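Local coordinates for protein 2'-deoxycytidine 5'-triphosphate deaminase (Agrobacterium tumefaciens, PDB 2R9Q) that probably catalyses the hydrolytic deamination of 2'-deoxycytidine 5'-triphosphate to dUTP, releasing ammonia, as a dCTP deaminase of the dUTPase superfamily, at residues R8-L13 against R167-A173; Q82-T88 against T152-R158; P112-T116 against R162-I166; L216-K222 against F241-A247; A268-P272 against R334-E338. All blocks are in the same frame, centred on the assembly; numbering follows the deposited sequence.

Interaction 1 (R8-L13 against R167-A173); sequences RTTGIL and RFRIGHA
Strand 167-170 runs antiparallel to the short strand 11-12, with Ile-12 opposite Arg-169 as a non-hydrogen-bonded pair (CA-CA 4.2 Å) and Gly-11 opposite Ile-170 as a hydrogen-bonded one. Arg-167 (chi1 t) brings CG to 3.5 Å from Ile-12 CG2. Phe-168 O accepts Leu-13 N at 2.9 Å, and a water lies 2.7 Å from Phe-168 N, whose proton it accepts, and 3.0 Å from Leu-13 O. Arg-169 (chi1 p) salt-bridges Glu-338, and Ile-12 bonds the backbone at His-339 and Leu-341. Ile-170 closes the ladder: Gly-11 N to Ile-170 O and Ile-170 N to Gly-11 O are both 2.8 Å; at phi 157°, psi -163° a Gly-11 CB would jam against the preceding carbonyl. Gly-171 turns at phi 67°, returning Ala-173 CB to 4.0 Å from Gly-11 CA and 3.4 Å from Arg-8 NH2. Arg-8 NE and NH2 both bond Thr-10 O at 3.1 Å. Three main-chain bonds, indifferent to side-chain identity, thus add strand 11-12 to strand 162-170, while Arg-169 adds a charge pair.

Interaction 2 (Q82-T88 against T152-R158); sequences QGAVLET and TFPIVVR
Strands 84-86 and 155-157 pair antiparallel, their axes 4.6 Å apart at 139°. Ala-84/Val-157 and Leu-86/Ile-155 are hydrogen-bonded pairs flanking the non-hydrogen-bonded Val-85/Val-156 (CA-CA 4.4 Å). Ala-84 N to Val-157 O is 2.9 Å and Val-157 N to Ala-84 O 3.1 Å; Leu-86 N to Ile-155 O is 2.8 Å and Ile-155 N to Leu-86 O 3.1 Å. Leu-86 (m, t) lays CD1 3.7 Å from CG2 of Val-157 (m), and its CB lies 4.1 Å from CG1 of Ile-155 (p, t). This two-stranded ribbon is widened by strand 228-229, which runs parallel to 155-157, so both regions share a sheet. On the other face, beside Val-156 (chi1 26°, between wells), Val-85 (t) puts CG1 4.4 Å from Pro-154 CB. Glu-87 (m, m) folds OE1 to 3.6 Å from Pro-154 CB, and its carboxylate salt-bridges Arg-53 of the second subunit. Arg-158 (p, t, p) curls, NE donating to Gln-82 O at 3.0 Å while NH1 salt-bridges Asp-231 and Asp-229. Thr-88 (p) rests CG2 4.0 Å from Pro-154 CD.

Interaction 3 (P112-T116 against R162-I166); sequences PKSST and RLSQI
This is a strand-to-helix junction, close to the centre of the chain, in which one carbonyl, Leu-163 O, accepts both direct hydrogen bonds between the segments; here strand 106-112 leaves its antiparallel neighbour 162-170 and turns into helix 114-118. Pro-112 and Ser-164 form the last non-hydrogen-bonded pair (CA-CA 4.3 Å), their side chains diverging. Beyond it Lys-113, at the N-cap position with phi -63° and psi 153°, donates its N to Leu-163 O at 3.0 Å. Within the first turn of the helix, Thr-116 (chi1 m) donates OG1 to that same Leu-163 O at 2.6 Å. Lys-113 (m, t, p, p) lies across the strand, CD 3.4 Å from Arg-162 O and CG 3.8 Å from Gln-165 NE2; its NZ salt-bridges Asp-44, which Arg-162 and Gln-165 also reach, Arg-162 salt-bridging Asp-34 as well. Waters fill the cleft: one donates to Pro-112 O and Gln-165 OE1 (both 2.8 Å), another to Thr-116 OG1 (3.0 Å) and Arg-162 O (3.2 Å). The Lys-Ser-Ser at the helix start recalls the Arg-Ser-Ser of some dCTP deaminases, so this region may lie near the nucleotide site. Contact between helix start and strand 162-170 is largely polar, with Leu-163 O taking two donors.

Interaction 4 (L216-K222 against F241-A247); sequences LIGYRGK and FWEPLFA
Leu-245 fills the space between Ile-217 and Arg-220: its CB meets Ile-217 CG1 at 3.7 Å and its CD2 covers one face of the Arg-220 guanidinium, 3.7 Å from CZ. Gly-218 is explained by its backbone (phi 156°, psi -160°), where a CB would jam against the preceding carbonyl. Backbones run antiparallel, axes 4.4 Å apart at 145°. Hydrogen-bonded pairs Gly-218/Leu-245 and Arg-220/Glu-243 alternate with Tyr-219/Pro-244 and Gly-221/Trp-242; between Leu-216 and Gly-218 a beta bulge shifts the register by one, so Leu-216 faces Phe-246 (CA-CA 4.4 Å). Ile-217 N to Leu-245 O is 2.7 Å, Leu-245 N to Gly-218 O 2.9 Å and Lys-222 N to Phe-241 O 2.8 Å. Within this chain, strand 242-246 is an outermost strand of a five-stranded antiparallel sheet in the C-terminal dUTPase-like region, with 216-221 next to it. On the sheet face that carries Tyr-219, its side chain (m) leans across the neighbouring strand, CD1 3.7 Å from Trp-242 CB and CE1 4.0 Å from Pro-244 CB; its OH bonds the backbone of a bound peptide. Leu-216 (t, p) fits CD1 against Pro-244 CB at 3.8 Å. Opposite, Arg-220 (t, t, p) salt-bridges Glu-243, NH2 to OE1 2.9 Å.

Interaction 5 (A268-P272 against R334-E338); sequences AVHVP and RLVYE
The ring of Tyr-337 (chi1 m, chi2 -98°) reaches across to Val-271 and Pro-272, its CE1 4.2 Å from Val-271 CG2 and 4.4 Å from Pro-272 CD. This is sheet-against-sheet packing in the C-terminal dUTPase-like region: 334-338 belongs to strand 331-339 of a four-stranded antiparallel sheet, while 268-272 covers the weakly bonded last part of strand 261-269, in a five-stranded one, and the chain after it. No main-chain bonds join the segments. Both are extended, and their nearest CA atoms, 9.1 Å apart for Val-269 and Leu-335 and 8.1 Å for Val-271 and Tyr-337, set a spacing bridged by side chains. Val-269 (p) and Leu-335 (t, p) point toward each other, Val-269 CG2 lying 3.4 Å from Leu-335 CD2, and Ile-202 on strand 202-205 touches Val-269, Leu-335 and Tyr-337. His-270 directs its CB away, and its ND1 bonds Phe-301 O. Every touching residue is buried. The phenol is satisfied inside this layer: Tyr-337 OH donates to His-270 O at 3.0 Å, with that oxygen near the ring plane.

Interactions 1 and 3 share strand 162-170, their centres 21 Å apart; interaction 2 uses the preceding strand, 155-157. The centres of interactions 2 and 3 are 15 Å apart, and their segments alternate along the chain. These three lie in the N-terminal region. Interactions 4 and 5 follow in the C-terminal region, centres 26 Å apart, both reaching the sheet that contains strands 216-221 and 261-269. The two regions meet at two places well apart, interactions 1 and 2 lying on opposite sides of the chain's centre: interactions 1 and 5 touch through the Arg-169 to Glu-338 salt bridge (NE-OE2 2.9 Å), and interactions 2 and 4 through Phe-153 CE1 on Phe-241 O (3.2 Å). The two dUTPase-like regions are thus closely packed together within one chain.

Interaction 1 (R8-L13 against R167-A173)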
# COMPACT_ATOMS: atom_id res chain seq x y z
N ARG B 8 43.42 6.66 29.22
CA ARG B 8 41.98 7.09 29.26
C ARG B 8 41.29 6.40 30.42
O ARG B 8 41.50 5.20 30.63
CB ARG B 8 41.23 6.63 28.00
CG ARG B 8 41.77 7.05 26.64
CD ARG B 8 41.36 8.45 26.24
NE ARG B 8 40.00 8.79 26.66
CZ ARG B 8 39.49 10.01 26.57
NH1 ARG B 8 40.18 11.00 26.04
NH2 ARG B 8 38.27 10.24 26.98
N THR B 9 40.42 7.11 31.12
CA THR B 9 39.48 6.45 32.03
C THR B 9 38.00 6.56 31.61
O THR B 9 37.14 6.05 32.32
CB THR B 9 39.62 6.94 33.50
OG1 THR B 9 39.39 8.36 33.57
CG2 THR B 9 41.01 6.53 34.09
N THR B 10 37.73 7.23 30.49
CA THR B 10 36.42 7.21 29.85
C THR B 10 36.54 6.88 28.35
O THR B 10 37.44 7.35 27.68
CB THR B 10 35.65 8.53 29.98
OG1 THR B 10 36.38 9.58 29.33
CG2 THR B 10 35.35 8.89 31.44
N GLY B 11 35.63 6.05 27.85
CA GLY B 11 35.53 5.76 26.41
C GLY B 11 34.84 4.44 26.10
O GLY B 11 34.19 3.87 26.96
N ILE B 12 35.02 3.96 24.88
CA ILE B 12 34.43 2.71 24.42
C ILE B 12 35.36 1.54 24.74
O ILE B 12 36.56 1.64 24.55
CB ILE B 12 34.06 2.77 22.89
CG1 ILE B 12 32.99 3.84 22.66
CG2 ILE B 12 33.54 1.44 22.39
CD1 ILE B 12 33.00 4.46 21.29
N LEU B 13 34.79 0.45 25.23
CA LEU B 13 35.52 -0.80 25.42
C LEU B 13 35.89 -1.45 24.08
O LEU B 13 35.03 -1.71 23.23
CB LEU B 13 34.73 -1.79 26.31
CG LEU B 13 34.59 -1.49 27.83
CD1 LEU B 13 33.70 -0.28 28.13
CD2 LEU B 13 34.05 -2.73 28.53
N ARG B 167 27.59 -1.81 21.80
CA ARG B 167 28.84 -1.12 22.13
C ARG B 167 28.82 -0.71 23.60
O ARG B 167 27.86 -0.12 24.07
CB ARG B 167 29.00 0.11 21.23
CG ARG B 167 30.16 1.04 21.54
CD ARG B 167 30.39 2.00 20.39
NE ARG B 167 30.94 1.35 19.18
CZ ARG B 167 31.25 1.98 18.06
NH1 ARG B 167 31.04 3.27 17.94
NH2 ARG B 167 31.76 1.31 17.03
N PHE B 168 29.88 -1.05 24.32
CA PHE B 168 30.01 -0.73 25.76
C PHE B 168 30.91 0.47 25.98
O PHE B 168 31.87 0.65 25.25
CB PHE B 168 30.57 -1.92 26.54
CG PHE B 168 29.82 -3.18 26.33
CD1 PHE B 168 28.79 -3.53 27.17
CD2 PHE B 168 30.14 -4.03 25.29
CE1 PHE B 168 28.08 -4.67 26.97
CE2 PHE B 168 29.44 -5.19 25.09
CZ PHE B 168 28.41 -5.51 25.93
N ARG B 169 30.58 1.27 26.98
CA ARG B 169 31.35 2.48 27.29
C ARG B 169 31.38 2.90 28.78
O ARG B 169 30.47 2.58 29.55
CB ARG B 169 30.84 3.62 26.43
CG ARG B 169 29.39 3.95 26.67
CD ARG B 169 28.97 5.18 25.91
NE ARG B 169 29.18 5.11 24.46
CZ ARG B 169 28.43 4.39 23.62
NH1 ARG B 169 27.45 3.61 24.04
NH2 ARG B 169 28.71 4.44 22.33
N ILE B 170 32.43 3.61 29.18
CA ILE B 170 32.46 4.31 30.48
C ILE B 170 32.47 5.80 30.20
O ILE B 170 33.35 6.31 29.54
CB ILE B 170 33.64 3.87 31.38
CG1 ILE B 170 33.56 2.35 31.63
CG2 ILE B 170 33.61 4.64 32.73
CD1 ILE B 170 34.88 1.63 31.67
N GLY B 171 31.42 6.48 30.67
CA GLY B 171 31.14 7.86 30.29
C GLY B 171 30.74 8.02 28.83
O GLY B 171 30.29 7.08 28.18
N HIS B 172 30.91 9.23 28.33
CA HIS B 172 30.56 9.56 26.97
C HIS B 172 31.64 10.46 26.39
O HIS B 172 31.46 11.66 26.33
CB HIS B 172 29.18 10.22 26.95
CG HIS B 172 28.40 9.99 25.70
ND1 HIS B 172 27.38 10.83 25.30
CD2 HIS B 172 28.50 9.03 24.75
CE1 HIS B 172 26.87 10.38 24.16
NE2 HIS B 172 27.53 9.29 23.81
N ALA B 173 32.72 9.84 25.93
CA ALA B 173 33.93 10.53 25.48
C ALA B 173 33.87 10.94 24.02
O ALA B 173 34.76 10.60 23.23
CB ALA B 173 35.15 9.66 25.73
O HOH W 1 32.07 -1.86 22.90

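Interaction 2 (Q82-T88 against T152-R158)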
# COMPACT_ATOMS: atom_id res chain seq x y z
N GLN B 82 15.72 -24.55 13.95
CA GLN B 82 16.10 -24.86 12.56
C GLN B 82 16.10 -23.62 11.67
O GLN B 82 17.01 -23.43 10.87
CB GLN B 82 15.19 -25.95 11.93
CG GLN B 82 15.46 -27.41 12.42
CD GLN B 82 16.96 -27.75 12.61
OE1 GLN B 82 17.40 -28.03 13.73
NE2 GLN B 82 17.73 -27.73 11.52
N GLY B 83 15.08 -22.77 11.81
CA GLY B 83 14.92 -21.64 10.92
C GLY B 83 13.47 -21.30 10.69
O GLY B 83 12.69 -22.13 10.28
N ALA B 84 13.13 -20.04 10.94
CA ALA B 84 11.79 -19.56 10.73
C ALA B 84 11.83 -18.37 9.80
O ALA B 84 12.72 -17.56 9.86
CB ALA B 84 11.17 -19.15 12.07
N VAL B 85 10.81 -18.26 8.97
CA VAL B 85 10.58 -17.09 8.15
C VAL B 85 9.82 -16.02 8.95
O VAL B 85 8.77 -16.25 9.50
CB VAL B 85 9.74 -17.40 6.89
CG1 VAL B 85 9.67 -16.17 5.94
CG2 VAL B 85 10.24 -18.63 6.22
N LEU B 86 10.41 -14.84 8.94
CA LEU B 86 9.80 -13.65 9.45
C LEU B 86 9.29 -12.84 8.24
O LEU B 86 10.03 -12.51 7.31
CB LEU B 86 10.79 -12.90 10.36
CG LEU B 86 11.53 -13.68 11.48
CD1 LEU B 86 12.46 -12.74 12.28
CD2 LEU B 86 10.65 -14.54 12.42
N GLU B 87 8.00 -12.57 8.24
CA GLU B 87 7.36 -11.89 7.13
C GLU B 87 7.36 -10.36 7.31
O GLU B 87 7.44 -9.83 8.44
CB GLU B 87 5.93 -12.42 6.91
CG GLU B 87 5.85 -13.93 6.72
CD GLU B 87 6.35 -14.45 5.38
OE1 GLU B 87 6.72 -13.65 4.49
OE2 GLU B 87 6.35 -15.69 5.21
N THR B 88 7.32 -9.66 6.18
CA THR B 88 7.29 -8.21 6.18
C THR B 88 6.00 -7.70 6.85
O THR B 88 4.96 -8.33 6.78
CB THR B 88 7.46 -7.61 4.78
OG1 THR B 88 6.30 -7.87 4.01
CG2 THR B 88 8.69 -8.16 4.09
N THR B 152 11.11 -4.87 3.78
CA THR B 152 11.04 -5.10 2.33
C THR B 152 11.15 -6.55 1.95
O THR B 152 10.42 -6.99 1.12
CB THR B 152 12.12 -4.33 1.57
OG1 THR B 152 12.00 -2.94 1.88
CG2 THR B 152 12.01 -4.54 0.03
N PHE B 153 12.13 -7.26 2.52
CA PHE B 153 12.36 -8.65 2.22
C PHE B 153 11.92 -9.52 3.36
O PHE B 153 12.28 -9.27 4.53
CB PHE B 153 13.86 -8.98 1.92
CG PHE B 153 14.54 -8.02 0.99
CD1 PHE B 153 14.21 -7.97 -0.33
CD2 PHE B 153 15.55 -7.20 1.43
CE1 PHE B 153 14.82 -7.10 -1.15
CE2 PHE B 153 16.14 -6.33 0.60
CZ PHE B 153 15.77 -6.28 -0.69
N PRO B 154 11.18 -10.60 3.04
CA PRO B 154 11.01 -11.59 4.08
C PRO B 154 12.34 -12.31 4.35
O PRO B 154 13.18 -12.47 3.44
CB PRO B 154 9.96 -12.50 3.49
CG PRO B 154 10.15 -12.39 1.98
CD PRO B 154 10.47 -10.96 1.79
N ILE B 155 12.56 -12.68 5.60
CA ILE B 155 13.86 -13.21 6.02
C ILE B 155 13.74 -14.54 6.72
O ILE B 155 12.71 -14.86 7.26
CB ILE B 155 14.67 -12.19 6.82
CG1 ILE B 155 14.02 -11.83 8.15
CG2 ILE B 155 14.98 -10.95 5.96
CD1 ILE B 155 14.95 -11.16 9.16
N VAL B 156 14.80 -15.35 6.64
CA VAL B 156 14.92 -16.53 7.51
C VAL B 156 16.02 -16.32 8.56
O VAL B 156 17.14 -15.90 8.24
CB VAL B 156 15.02 -17.93 6.73
CG1 VAL B 156 15.59 -17.75 5.35
CG2 VAL B 156 15.83 -18.95 7.53
N VAL B 157 15.65 -16.61 9.80
CA VAL B 157 16.51 -16.50 10.99
C VAL B 157 16.45 -17.77 11.81
O VAL B 157 15.54 -18.57 11.69
CB VAL B 157 16.16 -15.26 11.90
CG1 VAL B 157 16.13 -13.99 11.07
CG2 VAL B 157 14.86 -15.48 12.73
N ARG B 158 17.44 -17.94 12.67
CA ARG B 158 17.52 -19.09 13.53
C ARG B 158 18.37 -18.78 14.75
O ARG B 158 18.95 -17.70 14.86
CB ARG B 158 18.12 -20.28 12.78
CG ARG B 158 19.51 -19.99 12.21
CD ARG B 158 20.03 -21.14 11.45
NE ARG B 158 19.20 -21.48 10.30
CZ ARG B 158 19.25 -20.86 9.13
NH1 ARG B 158 20.09 -19.86 8.94
NH2 ARG B 158 18.47 -21.25 8.13
O HOH W 2 16.21 -22.94 7.62

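Interaction 3 (P112-T116 against R162-I166)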
# COMPACT_ATOMS: atom_id res chain seq x y z
N PRO B 112 21.74 -1.71 14.59
CA PRO B 112 21.81 -2.81 13.63
C PRO B 112 23.16 -2.98 13.00
O PRO B 112 23.86 -2.02 12.81
CB PRO B 112 20.77 -2.43 12.59
CG PRO B 112 20.56 -0.97 12.77
CD PRO B 112 20.74 -0.70 14.19
N LYS B 113 23.54 -4.21 12.70
CA LYS B 113 24.67 -4.47 11.83
C LYS B 113 24.36 -3.91 10.48
O LYS B 113 23.19 -3.79 10.10
CB LYS B 113 24.94 -5.96 11.71
CG LYS B 113 25.42 -6.60 12.99
CD LYS B 113 25.26 -8.10 12.95
CE LYS B 113 26.03 -8.76 11.83
NZ LYS B 113 27.48 -8.50 12.00
N SER B 114 25.39 -3.55 9.73
CA SER B 114 25.16 -2.84 8.49
C SER B 114 24.48 -3.69 7.45
O SER B 114 23.68 -3.20 6.68
CB SER B 114 26.43 -2.19 7.95
OG SER B 114 27.45 -3.12 7.85
N SER B 115 24.77 -4.98 7.46
CA SER B 115 24.08 -5.93 6.59
C SER B 115 22.60 -6.05 6.95
O SER B 115 21.79 -6.39 6.10
CB SER B 115 24.76 -7.29 6.65
OG SER B 115 24.65 -7.86 7.93
N THR B 116 22.25 -5.76 8.20
CA THR B 116 20.85 -5.75 8.62
C THR B 116 20.12 -4.63 7.93
O THR B 116 19.01 -4.82 7.47
CB THR B 116 20.71 -5.69 10.17
OG1 THR B 116 21.33 -6.85 10.71
CG2 THR B 116 19.24 -5.66 10.65
N ARG B 162 22.74 -13.16 13.77
CA ARG B 162 23.30 -11.93 14.31
C ARG B 162 22.77 -10.78 13.51
O ARG B 162 23.11 -10.64 12.37
CB ARG B 162 24.82 -12.00 14.25
CG ARG B 162 25.38 -12.93 15.30
CD ARG B 162 26.61 -13.66 14.89
NE ARG B 162 27.65 -12.72 14.51
CZ ARG B 162 28.93 -13.01 14.30
NH1 ARG B 162 29.40 -14.23 14.44
NH2 ARG B 162 29.76 -12.04 13.95
N LEU B 163 21.87 -9.99 14.09
CA LEU B 163 21.26 -8.87 13.36
C LEU B 163 21.69 -7.52 13.93
O LEU B 163 21.71 -6.51 13.24
CB LEU B 163 19.75 -9.01 13.32
CG LEU B 163 19.05 -10.15 12.55
CD1 LEU B 163 19.18 -11.49 13.26
CD2 LEU B 163 17.57 -9.85 12.43
N SER B 164 22.19 -7.56 15.15
CA SER B 164 22.41 -6.39 15.94
C SER B 164 23.73 -6.45 16.65
O SER B 164 24.32 -7.50 16.78
CB SER B 164 21.28 -6.32 16.96
OG SER B 164 21.27 -5.09 17.60
N GLN B 165 24.21 -5.29 17.10
CA GLN B 165 25.40 -5.21 17.94
C GLN B 165 25.32 -4.18 19.07
O GLN B 165 24.61 -3.18 18.99
CB GLN B 165 26.66 -5.01 17.11
CG GLN B 165 26.59 -3.99 16.08
CD GLN B 165 27.75 -4.04 15.13
OE1 GLN B 165 28.14 -3.02 14.57
NE2 GLN B 165 28.34 -5.22 14.95
N ILE B 166 26.04 -4.48 20.15
CA ILE B 166 26.08 -3.69 21.36
C ILE B 166 27.51 -3.12 21.59
O ILE B 166 28.50 -3.86 21.54
CB ILE B 166 25.54 -4.53 22.56
CG1 ILE B 166 25.37 -3.69 23.83
CG2 ILE B 166 26.40 -5.73 22.87
CD1 ILE B 166 24.80 -4.49 24.96
O HOH W 3 26.22 -1.08 13.97
O HOH W 4 27.98 -3.00 11.09
O HOH W 5 22.79 -9.23 9.55

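Interaction 4 (L216-K222 against F241-A247)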
# COMPACT_ATOMS: atom_id res chain seq x y z
N LEU B 216 26.24 3.67 -12.25
CA LEU B 216 25.54 3.11 -11.08
C LEU B 216 25.55 4.03 -9.85
O LEU B 216 26.63 4.45 -9.40
CB LEU B 216 26.16 1.73 -10.70
CG LEU B 216 25.60 0.97 -9.48
CD1 LEU B 216 24.23 0.36 -9.78
CD2 LEU B 216 26.57 -0.10 -8.95
N ILE B 217 24.36 4.33 -9.31
CA ILE B 217 24.24 5.18 -8.11
C ILE B 217 23.92 4.37 -6.83
O ILE B 217 24.22 4.78 -5.73
CB ILE B 217 23.20 6.41 -8.24
CG1 ILE B 217 21.77 5.93 -8.32
CG2 ILE B 217 23.51 7.43 -9.36
CD1 ILE B 217 20.80 7.12 -8.65
N GLY B 218 23.32 3.21 -7.00
CA GLY B 218 22.85 2.43 -5.89
C GLY B 218 21.72 1.48 -6.24
O GLY B 218 21.53 1.09 -7.38
N TYR B 219 21.00 1.07 -5.23
CA TYR B 219 20.02 0.00 -5.37
C TYR B 219 18.70 0.41 -4.72
O TYR B 219 18.69 1.13 -3.75
CB TYR B 219 20.56 -1.31 -4.78
CG TYR B 219 21.78 -1.84 -5.52
CD1 TYR B 219 21.64 -2.65 -6.65
CD2 TYR B 219 23.06 -1.51 -5.12
CE1 TYR B 219 22.73 -3.12 -7.32
CE2 TYR B 219 24.19 -1.97 -5.79
CZ TYR B 219 24.02 -2.77 -6.89
OH TYR B 219 25.11 -3.23 -7.56
N ARG B 220 17.61 -0.07 -5.31
CA ARG B 220 16.30 -0.10 -4.72
C ARG B 220 15.87 -1.57 -4.44
O ARG B 220 16.10 -2.47 -5.25
CB ARG B 220 15.36 0.61 -5.67
CG ARG B 220 13.95 0.71 -5.23
CD ARG B 220 13.23 1.71 -6.08
NE ARG B 220 13.27 1.32 -7.48
CZ ARG B 220 13.22 2.17 -8.52
NH1 ARG B 220 13.13 3.49 -8.35
NH2 ARG B 220 13.28 1.68 -9.76
N GLY B 221 15.31 -1.82 -3.27
CA GLY B 221 14.75 -3.14 -2.94
C GLY B 221 13.56 -3.56 -3.80
O GLY B 221 12.74 -2.74 -4.18
N LYS B 222 13.51 -4.84 -4.12
CA LYS B 222 12.41 -5.43 -4.89
C LYS B 222 11.31 -6.02 -3.98
O LYS B 222 11.50 -6.18 -2.78
CB LYS B 222 12.94 -6.50 -5.84
CG LYS B 222 13.79 -6.01 -6.98
CD LYS B 222 14.18 -7.17 -7.91
CE LYS B 222 14.71 -6.68 -9.27
NZ LYS B 222 14.96 -7.80 -10.26
N PHE B 241 16.82 -9.44 -5.82
CA PHE B 241 16.44 -8.68 -4.62
C PHE B 241 16.55 -7.17 -4.75
O PHE B 241 15.78 -6.43 -4.14
CB PHE B 241 17.30 -9.13 -3.44
CG PHE B 241 17.03 -10.52 -3.03
CD1 PHE B 241 15.90 -10.81 -2.29
CD2 PHE B 241 17.89 -11.56 -3.40
CE1 PHE B 241 15.62 -12.10 -1.91
CE2 PHE B 241 17.60 -12.87 -3.04
CZ PHE B 241 16.46 -13.14 -2.29
N TRP B 242 17.53 -6.71 -5.51
CA TRP B 242 17.83 -5.30 -5.65
C TRP B 242 17.74 -4.92 -7.11
O TRP B 242 18.02 -5.75 -7.96
CB TRP B 242 19.21 -5.01 -5.07
CG TRP B 242 19.35 -5.26 -3.57
CD1 TRP B 242 18.99 -4.41 -2.56
CD2 TRP B 242 19.89 -6.43 -2.93
NE1 TRP B 242 19.27 -4.96 -1.34
CE2 TRP B 242 19.83 -6.20 -1.53
CE3 TRP B 242 20.44 -7.64 -3.40
CZ2 TRP B 242 20.30 -7.15 -0.59
CZ3 TRP B 242 20.90 -8.59 -2.48
CH2 TRP B 242 20.82 -8.34 -1.07
N GLU B 243 17.27 -3.71 -7.40
CA GLU B 243 17.27 -3.16 -8.74
C GLU B 243 18.34 -2.10 -8.78
O GLU B 243 18.25 -1.14 -8.02
CB GLU B 243 15.97 -2.45 -9.10
CG GLU B 243 14.73 -3.28 -9.01
CD GLU B 243 13.45 -2.45 -9.16
OE1 GLU B 243 13.54 -1.19 -9.17
OE2 GLU B 243 12.37 -3.08 -9.28
N PRO B 244 19.32 -2.24 -9.70
CA PRO B 244 20.37 -1.21 -9.87
C PRO B 244 19.78 0.07 -10.43
O PRO B 244 18.81 0.02 -11.17
CB PRO B 244 21.34 -1.82 -10.88
CG PRO B 244 20.79 -3.13 -11.26
CD PRO B 244 19.50 -3.38 -10.61
N LEU B 245 20.32 1.20 -10.00
CA LEU B 245 19.83 2.52 -10.39
C LEU B 245 21.01 3.28 -10.98
O LEU B 245 22.13 3.27 -10.44
CB LEU B 245 19.24 3.31 -9.21
CG LEU B 245 18.09 2.77 -8.36
CD1 LEU B 245 17.82 3.73 -7.17
CD2 LEU B 245 16.81 2.50 -9.20
N PHE B 246 20.73 3.95 -12.09
CA PHE B 246 21.78 4.52 -12.92
C PHE B 246 21.46 5.99 -13.11
O PHE B 246 20.33 6.30 -13.40
CB PHE B 246 21.88 3.81 -14.28
CG PHE B 246 22.10 2.34 -14.19
CD1 PHE B 246 21.05 1.45 -14.34
CD2 PHE B 246 23.37 1.84 -13.97
CE1 PHE B 246 21.25 0.08 -14.27
CE2 PHE B 246 23.59 0.47 -13.89
CZ PHE B 246 22.53 -0.42 -14.04
N ALA B 247 22.46 6.85 -12.89
CA ALA B 247 22.40 8.27 -13.25
C ALA B 247 22.09 8.37 -14.74
O ALA B 247 22.82 7.82 -15.54
CB ALA B 247 23.74 8.96 -12.94

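Interaction 5 (A268-P272 against R334-E338)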
# COMPACT_ATOMS: atom_id res chain seq x y z
N ALA B 268 34.89 10.01 1.28
CA ALA B 268 35.67 8.84 1.67
C ALA B 268 36.14 9.14 3.10
O ALA B 268 36.89 10.08 3.33
CB ALA B 268 36.86 8.65 0.73
N VAL B 269 35.71 8.32 4.05
CA VAL B 269 35.91 8.58 5.48
C VAL B 269 36.85 7.54 6.17
O VAL B 269 36.96 6.39 5.74
CB VAL B 269 34.49 8.79 6.21
CG1 VAL B 269 33.73 7.47 6.50
CG2 VAL B 269 34.67 9.59 7.46
N HIS B 270 37.56 7.97 7.21
CA HIS B 270 38.49 7.13 7.97
C HIS B 270 38.24 7.33 9.48
O HIS B 270 38.03 8.45 9.95
CB HIS B 270 39.92 7.45 7.55
CG HIS B 270 41.01 6.93 8.44
ND1 HIS B 270 41.17 5.59 8.73
CD2 HIS B 270 42.04 7.56 9.05
CE1 HIS B 270 42.23 5.42 9.50
NE2 HIS B 270 42.78 6.61 9.70
N VAL B 271 38.17 6.20 10.20
CA VAL B 271 38.10 6.16 11.66
C VAL B 271 39.45 5.58 12.18
O VAL B 271 39.74 4.40 12.00
CB VAL B 271 36.91 5.32 12.17
CG1 VAL B 271 36.77 5.46 13.66
CG2 VAL B 271 35.61 5.74 11.50
N PRO B 272 40.32 6.44 12.75
CA PRO B 272 41.59 6.01 13.36
C PRO B 272 41.41 4.96 14.46
O PRO B 272 40.37 4.95 15.12
CB PRO B 272 42.14 7.31 13.94
CG PRO B 272 41.54 8.39 13.09
CD PRO B 272 40.18 7.91 12.78
N ARG B 334 25.66 12.70 9.80
CA ARG B 334 26.73 13.25 10.57
C ARG B 334 27.47 12.08 11.31
O ARG B 334 26.89 11.33 12.09
CB ARG B 334 26.04 14.33 11.42
CG ARG B 334 26.70 14.86 12.61
CD ARG B 334 25.63 15.62 13.44
NE ARG B 334 24.58 14.80 14.10
CZ ARG B 334 24.63 14.32 15.35
NH1 ARG B 334 25.70 14.50 16.12
NH2 ARG B 334 23.61 13.62 15.84
N LEU B 335 28.74 11.87 10.96
CA LEU B 335 29.57 10.86 11.60
C LEU B 335 30.20 11.43 12.87
O LEU B 335 31.01 12.35 12.81
CB LEU B 335 30.64 10.36 10.66
CG LEU B 335 31.35 9.04 10.97
CD1 LEU B 335 30.36 7.84 11.05
CD2 LEU B 335 32.47 8.79 9.94
N VAL B 336 29.77 10.89 14.01
CA VAL B 336 30.18 11.34 15.33
C VAL B 336 31.28 10.42 15.92
O VAL B 336 31.13 9.21 15.95
CB VAL B 336 28.98 11.41 16.26
CG1 VAL B 336 29.42 11.66 17.68
CG2 VAL B 336 28.00 12.50 15.79
N TYR B 337 32.38 11.03 16.38
CA TYR B 337 33.55 10.32 16.86
C TYR B 337 33.55 10.23 18.39
O TYR B 337 33.08 11.12 19.09
CB TYR B 337 34.83 10.98 16.35
CG TYR B 337 35.08 10.77 14.87
CD1 TYR B 337 35.92 9.78 14.42
CD2 TYR B 337 34.46 11.57 13.92
CE1 TYR B 337 36.13 9.57 13.07
CE2 TYR B 337 34.67 11.37 12.55
CZ TYR B 337 35.52 10.38 12.14
OH TYR B 337 35.75 10.18 10.78
N GLU B 338 34.10 9.13 18.89
CA GLU B 338 34.19 8.86 20.30
C GLU B 338 35.52 8.14 20.57
O GLU B 338 35.97 7.32 19.75
CB GLU B 338 32.98 8.02 20.72
CG GLU B 338 32.74 7.91 22.21
CD GLU B 338 31.52 7.07 22.58
OE1 GLU B 338 30.70 6.71 21.69
OE2 GLU B 338 31.39 6.77 23.80